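Local coordinates for BH2602 protein (Bacillus halodurans, PDB 3NWZ) that binds coenzyme A and probably hydrolyses acyl-CoA thioesters as a hotdog-fold enzyme, at residues Y125-S131 against E143-D149. Numbering follows the deposited sequence.
Sequences YLRAVAS and EGKVYTD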
# COMPACT_ATOMS: atom_id res chain seq x y z
N TYR A 125 16.42 -17.06 10.47
CA TYR A 125 16.36 -15.62 10.69
C TYR A 125 15.84 -14.88 9.46
O TYR A 125 15.89 -15.40 8.36
CB TYR A 125 17.74 -15.06 11.06
CG TYR A 125 18.70 -15.08 9.91
CD1 TYR A 125 19.59 -16.14 9.73
CD2 TYR A 125 18.68 -14.07 8.95
CE1 TYR A 125 20.43 -16.20 8.63
CE2 TYR A 125 19.52 -14.12 7.84
CZ TYR A 125 20.39 -15.19 7.68
OH TYR A 125 21.21 -15.24 6.59
N LEU A 126 15.34 -13.67 9.66
CA LEU A 126 14.85 -12.86 8.55
C LEU A 126 15.82 -11.72 8.28
O LEU A 126 16.56 -11.30 9.17
CB LEU A 126 13.45 -12.33 8.84
CG LEU A 126 12.42 -13.46 8.91
CD1 LEU A 126 11.01 -12.92 8.65
CD2 LEU A 126 12.76 -14.52 7.86
N ARG A 127 15.84 -11.24 7.05
CA ARG A 127 16.78 -10.17 6.74
C ARG A 127 16.08 -9.10 5.94
O ARG A 127 15.87 -9.27 4.75
CB ARG A 127 17.98 -10.73 5.94
CG ARG A 127 19.25 -9.93 6.12
CD ARG A 127 20.35 -10.41 5.16
NE ARG A 127 20.18 -9.91 3.80
CZ ARG A 127 20.17 -10.68 2.72
NH1 ARG A 127 20.32 -11.99 2.83
NH2 ARG A 127 20.01 -10.14 1.51
N ALA A 128 15.69 -8.01 6.58
CA ALA A 128 15.02 -6.95 5.83
C ALA A 128 16.06 -5.95 5.29
O ALA A 128 16.98 -5.54 6.00
CB ALA A 128 13.97 -6.24 6.73
N VAL A 129 15.90 -5.55 4.03
CA VAL A 129 16.83 -4.58 3.43
C VAL A 129 16.09 -3.40 2.84
O VAL A 129 15.24 -3.57 1.97
CB VAL A 129 17.69 -5.23 2.29
CG1 VAL A 129 18.76 -4.21 1.80
CG2 VAL A 129 18.32 -6.51 2.81
N ALA A 130 16.44 -2.20 3.29
CA ALA A 130 15.77 -0.99 2.85
C ALA A 130 16.70 -0.02 2.10
O ALA A 130 17.89 0.05 2.37
CB ALA A 130 15.14 -0.26 4.09
N SER A 131 16.11 0.74 1.17
CA SER A 131 16.83 1.76 0.39
C SER A 131 15.96 3.01 0.10
O SER A 131 14.78 2.91 -0.20
CB SER A 131 17.37 1.19 -0.94
OG SER A 131 16.36 0.95 -1.90
N GLU A 143 12.07 2.11 0.32
CA GLU A 143 11.57 0.83 -0.16
C GLU A 143 12.40 -0.28 0.46
O GLU A 143 13.56 -0.08 0.79
CB GLU A 143 11.71 0.75 -1.69
CG GLU A 143 13.14 0.43 -2.16
CD GLU A 143 13.27 0.46 -3.67
OE1 GLU A 143 12.59 -0.34 -4.35
OE2 GLU A 143 14.06 1.28 -4.17
N GLY A 144 11.81 -1.46 0.61
CA GLY A 144 12.55 -2.56 1.20
C GLY A 144 12.06 -3.97 0.89
O GLY A 144 11.00 -4.17 0.33
N LYS A 145 12.87 -4.96 1.26
CA LYS A 145 12.54 -6.36 1.05
C LYS A 145 12.97 -7.18 2.25
O LYS A 145 13.91 -6.81 2.98
CB LYS A 145 13.25 -6.90 -0.20
CG LYS A 145 12.53 -6.58 -1.49
CD LYS A 145 13.26 -7.17 -2.68
CE LYS A 145 12.51 -6.88 -3.97
NZ LYS A 145 12.38 -5.41 -4.20
N VAL A 146 12.26 -8.27 2.47
CA VAL A 146 12.55 -9.17 3.57
C VAL A 146 12.95 -10.51 2.93
O VAL A 146 12.26 -11.01 2.04
CB VAL A 146 11.32 -9.36 4.49
CG1 VAL A 146 11.66 -10.28 5.63
CG2 VAL A 146 10.86 -8.02 5.04
N TYR A 147 14.06 -11.08 3.40
CA TYR A 147 14.58 -12.36 2.88
C TYR A 147 14.76 -13.45 3.93
O TYR A 147 15.01 -13.17 5.11
CB TYR A 147 15.95 -12.12 2.21
CG TYR A 147 15.94 -11.09 1.10
CD1 TYR A 147 16.63 -9.90 1.22
CD2 TYR A 147 15.25 -11.33 -0.08
CE1 TYR A 147 16.63 -8.96 0.19
CE2 TYR A 147 15.24 -10.41 -1.11
CZ TYR A 147 15.93 -9.23 -0.97
OH TYR A 147 15.92 -8.32 -2.01
N THR A 148 14.65 -14.70 3.51
CA THR A 148 14.84 -15.82 4.43
C THR A 148 16.34 -16.01 4.46
O THR A 148 17.06 -15.28 3.77
CB THR A 148 14.22 -17.10 3.89
OG1 THR A 148 14.80 -17.40 2.61
CG2 THR A 148 12.74 -16.94 3.75
N ASP A 149 16.83 -16.99 5.22
CA ASP A 149 18.28 -17.22 5.24
C ASP A 149 18.76 -17.94 3.98
O ASP A 149 19.91 -18.38 3.90
CB ASP A 149 18.70 -18.03 6.48
CG ASP A 149 17.77 -19.18 6.76
OD1 ASP A 149 17.07 -19.64 5.84
OD2 ASP A 149 17.75 -19.63 7.92
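Start at Glu143, where 143-147, in the second strand of a beta hairpin in the hotdog sheet, runs antiparallel to 125-131. Two backbone hydrogen bonds join it to Ser131: Ser131 N to Glu143 O is 2.7 Å, Glu143 N to Ser131 O 2.9 Å. Gly144 faces Ala130 in a non-hydrogen-bonded pair, their CA atoms 3.9 Å apart; Gly144 CA is 3.0 Å from Val129 O, and a CB there would lie about as close to that oxygen. Lys145 makes two backbone hydrogen bonds with Val129 (Val129 N to Lys145 O 2.6 Å, Lys145 N to Val129 O 2.8 Å), while its amine leads out of this strand pair to a salt bridge with Glu143 of the second subunit. Val146 turns to the other face, setting CG2 4.0 Å from Ala128 CB and CG1 4.1 Å from Leu126 CD1; helix 83-100, the hotdog's central helix, covers this apolar patch with Leu89 and Leu90. Tyr147 closes the third hydrogen-bonded pair (Arg127 N to Tyr147 O and Tyr147 N to Arg127 O, both 2.9 Å). Its CD1 lies over one face of the Arg127 guanidinium, 3.4 Å from NH2, and Val129 CG2 meets the ring edge. Past the strand, Thr148 OG1 hydrogen-bonds to Glu152, and Asp149 CB comes 3.3 Å from Tyr125 CE1 as its carboxylate accepts the Thr124 amide. The chemistry thus implies a two-sided sheet: apolar Leu126, Ala128, Ala130 and Val146 against helix 83-100, a mixed face opposite, where Lys145 reaches the neighbouring subunit.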